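Local coordinates for protein delta toxin (Clostridium perfringens, PDB 2YGT) that is a haemolytic beta-pore-forming toxin that probably assembles on target membranes into a beta-barrel pore, as its leukocidin and haemolysin relatives do, at residues 16-20 / 30-34; 80-85 / 255-259; 86-92 / 250-256; 171-175 / 228-232; 176-180 / 196-200. All coordinates share one frame; numbering follows the deposited sequence.

Contact 1 of 5, residues 16-20 / 30-34; sequences NGNVT and RKYSS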
# COMPACT_ATOMS: atom_id res chain seq x y z
N ASN A 16 21.68 19.74 -3.24
CA ASN A 16 23.06 19.35 -3.51
C ASN A 16 23.16 17.86 -3.80
O ASN A 16 23.86 17.12 -3.11
CB ASN A 16 23.96 19.72 -2.33
N GLY A 17 22.45 17.42 -4.84
CA GLY A 17 22.41 16.02 -5.19
C GLY A 17 21.33 15.28 -4.42
O GLY A 17 20.14 15.56 -4.58
N ASN A 18 21.74 14.35 -3.58
CA ASN A 18 20.80 13.62 -2.73
C ASN A 18 20.67 14.28 -1.36
O ASN A 18 20.11 13.70 -0.43
CB ASN A 18 21.22 12.16 -2.57
CG ASN A 18 22.42 11.99 -1.65
OD1 ASN A 18 23.24 12.90 -1.51
ND2 ASN A 18 22.53 10.83 -1.03
N VAL A 19 21.20 15.49 -1.24
CA VAL A 19 21.17 16.21 0.02
C VAL A 19 20.31 17.46 -0.06
O VAL A 19 20.40 18.23 -1.02
CB VAL A 19 22.58 16.63 0.48
CG1 VAL A 19 22.53 17.26 1.86
CG2 VAL A 19 23.51 15.43 0.48
N THR A 20 19.47 17.66 0.95
CA THR A 20 18.69 18.88 1.08
C THR A 20 19.07 19.57 2.38
O THR A 20 18.86 19.02 3.46
CB THR A 20 17.17 18.59 1.08
OG1 THR A 20 16.80 17.95 -0.15
CG2 THR A 20 16.39 19.88 1.23
N ARG A 30 19.78 18.54 7.76
CA ARG A 30 20.02 17.97 6.44
C ARG A 30 19.17 16.73 6.19
O ARG A 30 18.84 16.00 7.13
CB ARG A 30 21.51 17.65 6.26
CG ARG A 30 22.42 18.83 6.56
CD ARG A 30 23.77 18.70 5.87
NE ARG A 30 24.50 19.97 5.90
CZ ARG A 30 25.56 20.23 5.14
NH1 ARG A 30 26.02 19.32 4.29
NH2 ARG A 30 26.16 21.41 5.23
N LYS A 31 18.83 16.50 4.93
CA LYS A 31 18.03 15.34 4.55
C LYS A 31 18.70 14.57 3.42
O LYS A 31 18.98 15.13 2.36
CB LYS A 31 16.62 15.77 4.12
CG LYS A 31 15.72 14.61 3.75
CD LYS A 31 14.40 15.09 3.16
CE LYS A 31 14.57 15.59 1.74
NZ LYS A 31 13.26 15.92 1.12
N TYR A 32 18.95 13.29 3.66
CA TYR A 32 19.58 12.43 2.66
C TYR A 32 18.59 11.43 2.11
O TYR A 32 17.91 10.73 2.87
CB TYR A 32 20.78 11.70 3.27
CG TYR A 32 21.83 12.62 3.84
CD1 TYR A 32 22.87 13.11 3.06
CD2 TYR A 32 21.78 13.02 5.18
CE1 TYR A 32 23.83 13.96 3.58
CE2 TYR A 32 22.74 13.87 5.71
CZ TYR A 32 23.76 14.34 4.91
OH TYR A 32 24.70 15.18 5.44
N SER A 33 18.50 11.36 0.79
CA SER A 33 17.57 10.44 0.12
C SER A 33 18.24 9.16 -0.37
O SER A 33 19.38 9.18 -0.84
CB SER A 33 16.86 11.15 -1.04
OG SER A 33 15.97 12.15 -0.56
N SER A 34 17.52 8.05 -0.27
CA SER A 34 18.00 6.78 -0.79
C SER A 34 16.83 5.98 -1.36
O SER A 34 15.78 5.86 -0.73
CB SER A 34 18.72 5.99 0.30
OG SER A 34 19.36 4.85 -0.23
O HOH W 1 17.19 14.75 -0.11
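V19 and Y32 lie side by side on one face of the beta hairpin made by strands 19-24 and 27-39, a clear case of how antiparallel strands pair their side chains. Theirs is a non-hydrogen-bonded pair, and CG2, the valine branch anti to its own carbonyl carbon, does most of the touching, 3.4 Å from Y32 CE1. The methyl comes to the ring obliquely. Y32 carries its ring beside the backbone N (chi1 -58°); that ring also stacks on H286 and touches D54, so the hairpin borders the zinc site these two residues form. T20 and K31 run alongside each other on the other face as a hydrogen-bonded pair. A bend at chi3 (75°) keeps the lysine chain alongside the threonine, with K31 CE 3.8 Å from T20 OG1. That hydroxyl is hydrogen-bonded to E15, and it also receives a bond from a water that donates to K31 O as well and is bonded to S33 OG. Two backbone bonds lock this pair: T20 N gives to K31 O and K31 N to T20 O, each 2.9 Å long. Just ahead of strand 19-24, N18 O accepts from S33 N at 3.1 Å.

Contact 2 of 5, residues 80-85 / 255-259; sequences LSKYRG and YHIAW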
# COMPACT_ATOMS: atom_id res chain seq x y z
N LEU A 80 -15.66 -22.86 -17.49
CA LEU A 80 -15.64 -24.20 -16.93
C LEU A 80 -16.47 -25.05 -17.89
O LEU A 80 -16.17 -26.23 -18.12
CB LEU A 80 -16.25 -24.19 -15.54
CG LEU A 80 -15.49 -24.95 -14.46
CD1 LEU A 80 -14.00 -24.92 -14.74
CD2 LEU A 80 -15.80 -24.34 -13.10
N SER A 81 -17.50 -24.43 -18.45
CA SER A 81 -18.30 -25.01 -19.51
C SER A 81 -19.05 -23.88 -20.20
O SER A 81 -18.82 -22.70 -19.89
CB SER A 81 -19.29 -26.04 -18.95
OG SER A 81 -20.45 -25.41 -18.42
N LYS A 82 -19.94 -24.22 -21.12
CA LYS A 82 -20.73 -23.21 -21.81
C LYS A 82 -21.72 -22.54 -20.85
O LYS A 82 -22.20 -21.44 -21.12
CB LYS A 82 -21.49 -23.83 -22.99
N TYR A 83 -22.01 -23.21 -19.74
CA TYR A 83 -23.02 -22.74 -18.80
C TYR A 83 -22.43 -22.28 -17.48
O TYR A 83 -23.15 -21.80 -16.60
CB TYR A 83 -24.06 -23.84 -18.55
CG TYR A 83 -24.79 -24.27 -19.80
CD1 TYR A 83 -24.25 -25.23 -20.65
CD2 TYR A 83 -26.02 -23.72 -20.13
CE1 TYR A 83 -24.91 -25.62 -21.80
CE2 TYR A 83 -26.69 -24.11 -21.28
CZ TYR A 83 -26.13 -25.06 -22.11
OH TYR A 83 -26.79 -25.45 -23.25
N ARG A 84 -21.11 -22.43 -17.33
CA ARG A 84 -20.45 -22.01 -16.10
C ARG A 84 -19.12 -21.30 -16.36
O ARG A 84 -18.19 -21.89 -16.92
CB ARG A 84 -20.25 -23.19 -15.15
CG ARG A 84 -19.65 -22.80 -13.81
CD ARG A 84 -20.29 -23.57 -12.67
NE ARG A 84 -20.15 -22.86 -11.41
CZ ARG A 84 -20.94 -23.05 -10.36
NH1 ARG A 84 -21.94 -23.92 -10.42
NH2 ARG A 84 -20.74 -22.36 -9.24
N GLY A 85 -19.04 -20.04 -15.96
CA GLY A 85 -17.84 -19.24 -16.15
C GLY A 85 -17.22 -18.79 -14.85
O GLY A 85 -17.90 -18.66 -13.83
N TYR A 255 -15.07 -15.81 -8.70
CA TYR A 255 -16.46 -15.42 -8.92
C TYR A 255 -17.05 -16.26 -10.05
O TYR A 255 -16.67 -16.11 -11.21
CB TYR A 255 -16.55 -13.93 -9.24
CG TYR A 255 -17.96 -13.45 -9.52
CD1 TYR A 255 -18.86 -13.23 -8.48
CD2 TYR A 255 -18.40 -13.22 -10.82
CE1 TYR A 255 -20.15 -12.80 -8.73
CE2 TYR A 255 -19.68 -12.78 -11.08
CZ TYR A 255 -20.55 -12.58 -10.03
OH TYR A 255 -21.83 -12.14 -10.29
N HIS A 256 -17.96 -17.16 -9.69
CA HIS A 256 -18.59 -18.05 -10.65
C HIS A 256 -19.94 -17.51 -11.12
O HIS A 256 -20.74 -17.05 -10.31
CB HIS A 256 -18.82 -19.43 -10.03
CG HIS A 256 -17.57 -20.20 -9.77
ND1 HIS A 256 -17.35 -21.46 -10.29
CD2 HIS A 256 -16.46 -19.90 -9.05
CE1 HIS A 256 -16.17 -21.90 -9.90
NE2 HIS A 256 -15.61 -20.97 -9.15
N ILE A 257 -20.18 -17.57 -12.42
CA ILE A 257 -21.53 -17.42 -12.94
C ILE A 257 -21.98 -18.74 -13.57
O ILE A 257 -21.23 -19.36 -14.33
CB ILE A 257 -21.67 -16.26 -13.96
CG1 ILE A 257 -20.69 -16.44 -15.12
CG2 ILE A 257 -21.46 -14.92 -13.27
CD1 ILE A 257 -20.89 -15.44 -16.24
N ALA A 258 -23.19 -19.17 -13.23
CA ALA A 258 -23.73 -20.42 -13.74
C ALA A 258 -25.14 -20.20 -14.27
O ALA A 258 -25.97 -19.57 -13.61
CB ALA A 258 -23.73 -21.48 -12.65
N TRP A 259 -25.41 -20.72 -15.46
CA TRP A 259 -26.69 -20.52 -16.11
C TRP A 259 -27.68 -21.64 -15.79
O TRP A 259 -27.42 -22.81 -16.07
CB TRP A 259 -26.52 -20.40 -17.62
CG TRP A 259 -27.81 -20.20 -18.35
CD1 TRP A 259 -28.63 -21.17 -18.85
CD2 TRP A 259 -28.44 -18.95 -18.67
NE1 TRP A 259 -29.72 -20.60 -19.46
CE2 TRP A 259 -29.63 -19.24 -19.36
CE3 TRP A 259 -28.10 -17.61 -18.44
CZ2 TRP A 259 -30.49 -18.24 -19.82
CZ3 TRP A 259 -28.95 -16.62 -18.90
CH2 TRP A 259 -30.14 -16.94 -19.58
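The guanidinium of R84 has A258 CB over one face, 3.6 Å above its plane and displaced toward the rim, while H256 meets its edge. Guanidinium and imidazole are turned 72° against each other, and a weak hydrogen bond runs from R84 NE to H256 ND1 at 3.3 Å. The arginine chain bends at chi2 (140°), and this turn lays its end back across the partner strand. At the other end of the contact the Y83 ring offers its edge to W259, with Y83 CD2 3.9 Å from W259 CD1. L80 adds an apolar touch to the imidazole, its CD2 lying 4.0 Å from H256 CE1. Next along the strands, G85 and I257 form a hydrogen-bonded antiparallel pair. The bond from W259 N to Y83 O, at 2.8 Å, extends the bonding to the residue just before strand 84-99 begins. The turn leading into that strand is itself braced: S81 OG accepts from Y83 N in an ST turn, and R84 O takes bonds from both L80 N and S81 N. Strand 241-259 lies between strand 84-99 on one edge and strand 263-282 on the other, the latter supplying Y268 and W263 for edge-to-face contacts with H256 and W259.

Contact 3 of 5, residues 86-92 / 250-256; sequences VMRWPIK and REINSYH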
# COMPACT_ATOMS: atom_id res chain seq x y z
N VAL A 86 -15.91 -18.55 -14.87
CA VAL A 86 -15.19 -18.16 -13.67
C VAL A 86 -14.35 -16.91 -13.90
O VAL A 86 -13.63 -16.81 -14.90
CB VAL A 86 -14.26 -19.29 -13.18
CG1 VAL A 86 -13.51 -18.85 -11.92
CG2 VAL A 86 -15.04 -20.57 -12.93
N MET A 87 -14.45 -15.96 -12.98
CA MET A 87 -13.57 -14.80 -12.98
C MET A 87 -12.77 -14.77 -11.69
O MET A 87 -13.31 -14.48 -10.62
CB MET A 87 -14.36 -13.51 -13.13
CG MET A 87 -13.53 -12.25 -12.94
SD MET A 87 -14.51 -10.75 -12.82
CE MET A 87 -13.30 -9.60 -12.17
N ARG A 88 -11.48 -15.09 -11.78
CA ARG A 88 -10.60 -15.00 -10.63
C ARG A 88 -10.15 -13.56 -10.43
O ARG A 88 -9.75 -12.89 -11.38
CB ARG A 88 -9.40 -15.94 -10.79
CG ARG A 88 -9.82 -17.41 -10.81
CD ARG A 88 -8.68 -18.35 -11.14
NE ARG A 88 -7.65 -18.37 -10.11
CZ ARG A 88 -6.85 -19.40 -9.87
NH1 ARG A 88 -6.96 -20.51 -10.59
NH2 ARG A 88 -5.93 -19.32 -8.91
N TRP A 89 -10.25 -13.07 -9.19
CA TRP A 89 -10.01 -11.66 -8.90
C TRP A 89 -9.41 -11.46 -7.51
O TRP A 89 -9.56 -12.31 -6.63
CB TRP A 89 -11.32 -10.87 -9.04
CG TRP A 89 -12.36 -11.25 -8.02
CD1 TRP A 89 -13.06 -12.42 -7.96
CD2 TRP A 89 -12.81 -10.45 -6.92
NE1 TRP A 89 -13.91 -12.40 -6.88
CE2 TRP A 89 -13.78 -11.21 -6.23
CE3 TRP A 89 -12.49 -9.17 -6.45
CZ2 TRP A 89 -14.43 -10.73 -5.09
CZ3 TRP A 89 -13.14 -8.70 -5.32
CH2 TRP A 89 -14.10 -9.47 -4.65
N PRO A 90 -8.71 -10.32 -7.30
CA PRO A 90 -8.07 -10.04 -6.02
C PRO A 90 -9.03 -9.37 -5.05
O PRO A 90 -9.21 -8.15 -5.11
CB PRO A 90 -6.96 -9.04 -6.39
CG PRO A 90 -7.18 -8.69 -7.87
CD PRO A 90 -8.53 -9.21 -8.24
N ILE A 91 -9.66 -10.15 -4.18
CA ILE A 91 -10.53 -9.56 -3.17
C ILE A 91 -9.73 -8.71 -2.18
O ILE A 91 -10.22 -7.68 -1.70
CB ILE A 91 -11.34 -10.62 -2.42
CG1 ILE A 91 -12.34 -9.95 -1.47
CG2 ILE A 91 -10.42 -11.57 -1.67
CD1 ILE A 91 -13.41 -10.88 -0.95
N LYS A 92 -8.49 -9.11 -1.90
CA LYS A 92 -7.69 -8.43 -0.88
C LYS A 92 -6.20 -8.33 -1.20
O LYS A 92 -5.57 -9.29 -1.65
CB LYS A 92 -7.88 -9.10 0.48
CG LYS A 92 -7.46 -8.22 1.64
CD LYS A 92 -7.10 -9.03 2.87
CE LYS A 92 -8.29 -9.79 3.42
NZ LYS A 92 -8.04 -10.24 4.81
N ARG A 250 -1.50 -11.13 -1.67
CA ARG A 250 -2.70 -11.00 -2.48
C ARG A 250 -3.60 -12.21 -2.29
O ARG A 250 -3.14 -13.35 -2.38
CB ARG A 250 -2.32 -10.85 -3.96
CG ARG A 250 -3.51 -10.69 -4.90
CD ARG A 250 -3.07 -10.79 -6.35
NE ARG A 250 -2.57 -12.12 -6.67
CZ ARG A 250 -1.71 -12.38 -7.64
NH1 ARG A 250 -1.23 -11.40 -8.39
NH2 ARG A 250 -1.31 -13.63 -7.86
N GLU A 251 -4.87 -11.97 -1.98
CA GLU A 251 -5.83 -13.05 -1.92
C GLU A 251 -6.69 -13.06 -3.18
O GLU A 251 -7.25 -12.03 -3.56
CB GLU A 251 -6.72 -12.95 -0.68
CG GLU A 251 -7.71 -14.11 -0.57
CD GLU A 251 -8.62 -14.00 0.64
OE1 GLU A 251 -8.31 -13.21 1.55
OE2 GLU A 251 -9.64 -14.72 0.67
N ILE A 252 -6.78 -14.21 -3.82
CA ILE A 252 -7.59 -14.36 -5.02
C ILE A 252 -8.87 -15.11 -4.69
O ILE A 252 -8.85 -16.11 -3.97
CB ILE A 252 -6.84 -15.14 -6.11
CG1 ILE A 252 -5.60 -14.37 -6.57
CG2 ILE A 252 -7.75 -15.44 -7.29
CD1 ILE A 252 -5.88 -13.43 -7.72
N ASN A 253 -9.99 -14.63 -5.22
CA ASN A 253 -11.26 -15.34 -5.11
C ASN A 253 -11.77 -15.73 -6.50
O ASN A 253 -11.34 -15.17 -7.51
CB ASN A 253 -12.30 -14.51 -4.37
CG ASN A 253 -12.08 -14.50 -2.87
OD1 ASN A 253 -12.87 -13.93 -2.12
ND2 ASN A 253 -11.01 -15.14 -2.43
N SER A 254 -12.68 -16.70 -6.54
CA SER A 254 -13.26 -17.14 -7.80
C SER A 254 -14.74 -16.77 -7.85
O SER A 254 -15.55 -17.34 -7.13
CB SER A 254 -13.09 -18.65 -7.98
OG SER A 254 -11.72 -19.01 -8.08
N TYR A 255 -15.07 -15.81 -8.70
CA TYR A 255 -16.46 -15.42 -8.92
C TYR A 255 -17.05 -16.26 -10.05
O TYR A 255 -16.67 -16.11 -11.21
CB TYR A 255 -16.55 -13.93 -9.24
CG TYR A 255 -17.96 -13.45 -9.52
CD1 TYR A 255 -18.86 -13.23 -8.48
CD2 TYR A 255 -18.40 -13.22 -10.82
CE1 TYR A 255 -20.15 -12.80 -8.73
CE2 TYR A 255 -19.68 -12.78 -11.08
CZ TYR A 255 -20.55 -12.58 -10.03
OH TYR A 255 -21.83 -12.14 -10.29
N HIS A 256 -17.96 -17.16 -9.69
CA HIS A 256 -18.59 -18.05 -10.65
C HIS A 256 -19.94 -17.51 -11.12
O HIS A 256 -20.74 -17.05 -10.31
CB HIS A 256 -18.82 -19.43 -10.03
CG HIS A 256 -17.57 -20.20 -9.77
ND1 HIS A 256 -17.35 -21.46 -10.29
CD2 HIS A 256 -16.46 -19.90 -9.05
CE1 HIS A 256 -16.17 -21.90 -9.90
NE2 HIS A 256 -15.61 -20.97 -9.15
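M87 and Y255 head a set of backbone hydrogen bonds that join two antiparallel strands. They bond in both directions, W89 and N253 do the same, and E251 N gives to K92 O at 2.8 Å. Between the last two sets I91 and K92 both face E251, a classic beta bulge at the corner where the chain turns. V86 CG2 makes a CH-pi contact over one face of H256, 3.7 Å from the ring centroid. Other side-chain carbons make van der Waals contacts with polar atoms. I91 lays its methyls against the amide of N253, with CD1 3.3 Å from OD1. W89 brings its indole obliquely to the partner backbone, placing CD1 3.3 Å from N253 O; its CG sits between the backbone N and carbonyl carbon (chi1 66°), and its ring stands at 90° to the asparagine amide. The polar side chains come last. N253 ND2 donates to I252 O at 2.8 Å from above the carbonyl plane, and weakly to E251 OE2. K92 NZ stays 4.4 Å from E251 OE1, beyond a salt bridge, whereas R88 forms one with D270. The amide of N267 bonds both W89 NE1 and N253 OD1. The indole N-H of W89 and the amide of N253 thus both have partners, and bonds at both ends of its amide should fix the rotation of N253.

Contact 4 of 5, residues 171-175 / 228-232; sequences ASWNT and NFGVV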
# COMPACT_ATOMS: atom_id res chain seq x y z
N ALA A 171 3.86 -2.02 10.81
CA ALA A 171 2.72 -1.29 10.25
C ALA A 171 2.13 -2.13 9.13
O ALA A 171 2.85 -2.54 8.22
CB ALA A 171 3.16 0.06 9.74
N SER A 172 0.83 -2.39 9.20
CA SER A 172 0.17 -3.27 8.24
C SER A 172 -1.09 -2.64 7.65
O SER A 172 -1.86 -1.99 8.36
CB SER A 172 -0.21 -4.58 8.93
OG SER A 172 0.89 -5.10 9.64
N TRP A 173 -1.31 -2.86 6.36
CA TRP A 173 -2.49 -2.33 5.69
C TRP A 173 -3.22 -3.40 4.89
O TRP A 173 -2.60 -4.20 4.19
CB TRP A 173 -2.12 -1.17 4.76
CG TRP A 173 -1.51 0.00 5.46
CD1 TRP A 173 -2.17 1.08 5.99
CD2 TRP A 173 -0.12 0.23 5.71
NE1 TRP A 173 -1.27 1.96 6.55
CE2 TRP A 173 -0.01 1.46 6.39
CE3 TRP A 173 1.04 -0.49 5.41
CZ2 TRP A 173 1.22 1.98 6.78
CZ3 TRP A 173 2.26 0.03 5.81
CH2 TRP A 173 2.34 1.25 6.49
N ASN A 174 -4.54 -3.41 5.01
CA ASN A 174 -5.39 -4.24 4.18
C ASN A 174 -6.17 -3.37 3.21
O ASN A 174 -6.92 -2.48 3.62
CB ASN A 174 -6.37 -5.05 5.03
CG ASN A 174 -5.76 -6.33 5.56
OD1 ASN A 174 -4.69 -6.75 5.12
ND2 ASN A 174 -6.45 -6.97 6.50
N THR A 175 -5.97 -3.61 1.92
CA THR A 175 -6.78 -2.97 0.89
C THR A 175 -7.72 -4.02 0.29
O THR A 175 -7.31 -4.83 -0.54
CB THR A 175 -5.91 -2.32 -0.19
OG1 THR A 175 -5.05 -1.35 0.43
CG2 THR A 175 -6.78 -1.62 -1.22
N ASN A 228 0.85 3.18 -1.96
CA ASN A 228 1.88 4.08 -1.49
C ASN A 228 1.64 4.31 -0.01
O ASN A 228 0.71 5.02 0.37
CB ASN A 228 1.85 5.41 -2.26
CG ASN A 228 3.06 6.29 -1.98
OD1 ASN A 228 3.08 7.47 -2.33
ND2 ASN A 228 4.09 5.72 -1.34
N PHE A 229 2.45 3.67 0.83
CA PHE A 229 2.29 3.79 2.27
C PHE A 229 3.54 4.41 2.89
O PHE A 229 4.58 4.52 2.23
CB PHE A 229 1.99 2.43 2.90
CG PHE A 229 0.78 1.74 2.33
CD1 PHE A 229 -0.35 2.46 1.97
CD2 PHE A 229 0.76 0.36 2.17
CE1 PHE A 229 -1.46 1.83 1.45
CE2 PHE A 229 -0.36 -0.28 1.65
CZ PHE A 229 -1.47 0.45 1.30
N GLY A 230 3.46 4.83 4.15
CA GLY A 230 4.59 5.48 4.78
C GLY A 230 4.80 5.20 6.26
O GLY A 230 3.85 5.06 7.02
N VAL A 231 6.07 5.12 6.65
CA VAL A 231 6.42 4.95 8.06
C VAL A 231 7.51 5.93 8.48
O VAL A 231 8.23 6.48 7.64
CB VAL A 231 6.92 3.53 8.37
CG1 VAL A 231 5.90 2.47 7.95
CG2 VAL A 231 8.27 3.29 7.72
N VAL A 232 7.63 6.13 9.78
CA VAL A 232 8.71 6.93 10.33
C VAL A 232 9.45 6.08 11.36
O VAL A 232 8.85 5.55 12.28
CB VAL A 232 8.19 8.21 11.03
CG1 VAL A 232 9.36 9.05 11.52
CG2 VAL A 232 7.31 9.01 10.09
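W173, whose indole NE1 is hydrogen-bonded to P113 O, turns one broad face to F229 and stacks on it. The five-membered ring and the phenyl ring have centroids 4.3 Å apart and planes inclined by 27°. The two side chains slide past each other in opposite directions, and each therefore also covers the root of the other: F229 CB sits over the six-membered ring, 3.7 Å from its centroid, and W173 CB lies over the phenyl face. The closest approach in the stack is W173 CE3 to F229 CD2 at 3.4 Å. V231 reaches the indole at its edge, with CG1 4.0 Å from W173 CH2, and the same methyl touches A171 CB. With CG beside the backbone N (chi1 -62°), W173 sets its indole against F229. T175 OG1, bonded to T161 OG1, stands at the phenyl edge, and Y154 of strand 148-155 adds an edge-to-face contact to F229. The strand axes come no nearer than 8.9 Å, so the bridging is mainly by side chains, with G230 O also near the indole. Such face-to-face packing of two antiparallel sheets is that of a beta sandwich, as in the core of leukocidin-family toxins; A171 comes about 5 Å, side chain to side chain, from D166, a zinc ligand seen for this protein, though that zinc is not bound to the chain here.

Contact 5 of 5, residues 176-180 / 196-200; sequences EFAET and QMFMR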
# COMPACT_ATOMS: atom_id res chain seq x y z
N GLU A 176 -8.97 -3.98 0.73
CA GLU A 176 -9.95 -5.00 0.38
C GLU A 176 -11.13 -4.43 -0.39
O GLU A 176 -11.55 -3.30 -0.15
CB GLU A 176 -10.44 -5.68 1.66
CG GLU A 176 -11.34 -6.88 1.43
CD GLU A 176 -11.73 -7.57 2.73
OE1 GLU A 176 -11.01 -7.38 3.74
OE2 GLU A 176 -12.75 -8.29 2.74
N PHE A 177 -11.66 -5.22 -1.32
CA PHE A 177 -12.80 -4.80 -2.12
C PHE A 177 -13.97 -4.41 -1.22
O PHE A 177 -14.25 -5.08 -0.22
CB PHE A 177 -13.23 -5.89 -3.11
CG PHE A 177 -14.29 -5.44 -4.07
CD1 PHE A 177 -15.64 -5.57 -3.75
CD2 PHE A 177 -13.96 -4.87 -5.29
CE1 PHE A 177 -16.62 -5.14 -4.63
CE2 PHE A 177 -14.94 -4.45 -6.17
CZ PHE A 177 -16.27 -4.58 -5.84
N ALA A 178 -14.64 -3.32 -1.57
CA ALA A 178 -15.74 -2.82 -0.75
C ALA A 178 -17.09 -3.11 -1.39
O ALA A 178 -17.85 -3.94 -0.90
CB ALA A 178 -15.57 -1.33 -0.49
N GLU A 179 -17.38 -2.42 -2.49
CA GLU A 179 -18.70 -2.52 -3.12
C GLU A 179 -18.70 -1.88 -4.51
O GLU A 179 -18.10 -0.82 -4.71
CB GLU A 179 -19.75 -1.84 -2.23
CG GLU A 179 -21.16 -1.89 -2.79
CD GLU A 179 -22.18 -1.33 -1.82
OE1 GLU A 179 -22.24 -1.82 -0.66
OE2 GLU A 179 -22.92 -0.41 -2.21
N THR A 180 -19.37 -2.53 -5.45
CA THR A 180 -19.43 -2.03 -6.82
C THR A 180 -20.28 -0.77 -6.90
O THR A 180 -21.02 -0.46 -5.97
CB THR A 180 -20.01 -3.10 -7.79
OG1 THR A 180 -21.42 -3.22 -7.58
CG2 THR A 180 -19.34 -4.45 -7.58
N GLN A 196 -24.49 -10.77 -7.65
CA GLN A 196 -24.40 -10.17 -8.98
C GLN A 196 -23.31 -9.10 -9.10
O GLN A 196 -23.34 -8.29 -10.02
CB GLN A 196 -25.74 -9.56 -9.38
CG GLN A 196 -26.95 -10.42 -9.07
CD GLN A 196 -28.24 -9.61 -9.07
OE1 GLN A 196 -28.71 -9.16 -10.12
NE2 GLN A 196 -28.81 -9.42 -7.89
N MET A 197 -22.35 -9.11 -8.18
CA MET A 197 -21.36 -8.03 -8.13
C MET A 197 -20.58 -7.83 -9.44
O MET A 197 -20.33 -6.70 -9.84
CB MET A 197 -20.43 -8.17 -6.92
CG MET A 197 -19.52 -9.39 -6.94
SD MET A 197 -18.71 -9.62 -5.34
CE MET A 197 -18.02 -7.99 -5.08
N PHE A 198 -20.22 -8.92 -10.11
CA PHE A 198 -19.47 -8.81 -11.36
C PHE A 198 -20.22 -9.40 -12.56
O PHE A 198 -19.63 -9.73 -13.58
CB PHE A 198 -18.08 -9.46 -11.23
CG PHE A 198 -17.22 -8.83 -10.17
CD1 PHE A 198 -17.01 -7.46 -10.16
CD2 PHE A 198 -16.63 -9.61 -9.19
CE1 PHE A 198 -16.22 -6.88 -9.18
CE2 PHE A 198 -15.84 -9.03 -8.21
CZ PHE A 198 -15.64 -7.66 -8.21
N MET A 199 -21.54 -9.50 -12.41
CA MET A 199 -22.40 -10.02 -13.47
C MET A 199 -22.86 -8.90 -14.42
O MET A 199 -23.53 -7.96 -14.01
CB MET A 199 -23.60 -10.74 -12.84
CG MET A 199 -24.49 -11.48 -13.82
SD MET A 199 -26.03 -12.02 -13.06
CE MET A 199 -25.41 -13.05 -11.74
N ARG A 200 -22.48 -9.01 -15.69
CA ARG A 200 -22.80 -7.97 -16.67
C ARG A 200 -24.30 -7.93 -16.98
O ARG A 200 -24.87 -6.86 -17.19
CB ARG A 200 -22.00 -8.17 -17.96
CG ARG A 200 -22.19 -7.05 -18.97
CD ARG A 200 -21.24 -7.21 -20.15
NE ARG A 200 -20.93 -5.91 -20.75
CZ ARG A 200 -21.53 -5.42 -21.83
NH1 ARG A 200 -22.48 -6.11 -22.44
NH2 ARG A 200 -21.17 -4.23 -22.31
O HOH W 2 -22.41 -4.35 -9.78
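F177 and M197 are brought together by their torsions: the phenyl group stands anti to its backbone N (chi1 -173°), while the methionine has CG between its backbone N and carbonyl carbon (chi1 66°) and a bend at chi3. The arrangement pins a type I beta turn, Q196 to M199, against the end of strand 170-177. The bend brings M197 CE to 3.2 Å from F177 CE1, a tight approach made obliquely to the ring. F198, next in the turn, also approaches F177 from the turn side and aims its edge at the phenylalanine face, CZ lying 3.9 Å from F177 CE2. The two rings form an offset edge-to-face pair with planes at 70°. M197 CG in turn lies over one face of the F198 ring, 3.7 Å above its plane, so the two turn side chains also pack on each other. W89 of strand 84-99 touches both phenyl rings edge-to-face, joining the loop to the sheet beneath. By comparison with leukocidins, this long loop region probably belongs to the membrane-facing rim. T180 CG2 lies in plane at the edge of the F177 ring and meets M197 O at 3.3 Å, while T180 OG1 is hydrogen-bonded to Y184 N. A single water completes the join, hydrogen-bonded to T180 OG1 at 2.7 Å and donating to M197 O at 3.1 Å.

Contact 1 is the surface case, a local hairpin with a water and a zinc site beside it, on the opposite side of the chain's centre from contacts 2, 3 and 5. Contacts 2 and 3 hold the same two strands, 84-99 and 241-259, and share Y255 and H256, yet the pairing passes from a partly exposed tip to a buried stretch where a tryptophan, an asparagine and a beta bulge add to the strand pairing. Contact 4, nearest the centre of the chain, and contact 5 join their segments mainly through aromatic side chains, between sheets in one and between strand end and loop in the other. Strand 170-177 runs through both, and I91 of contact 3 probably bonds to F177 of contact 5.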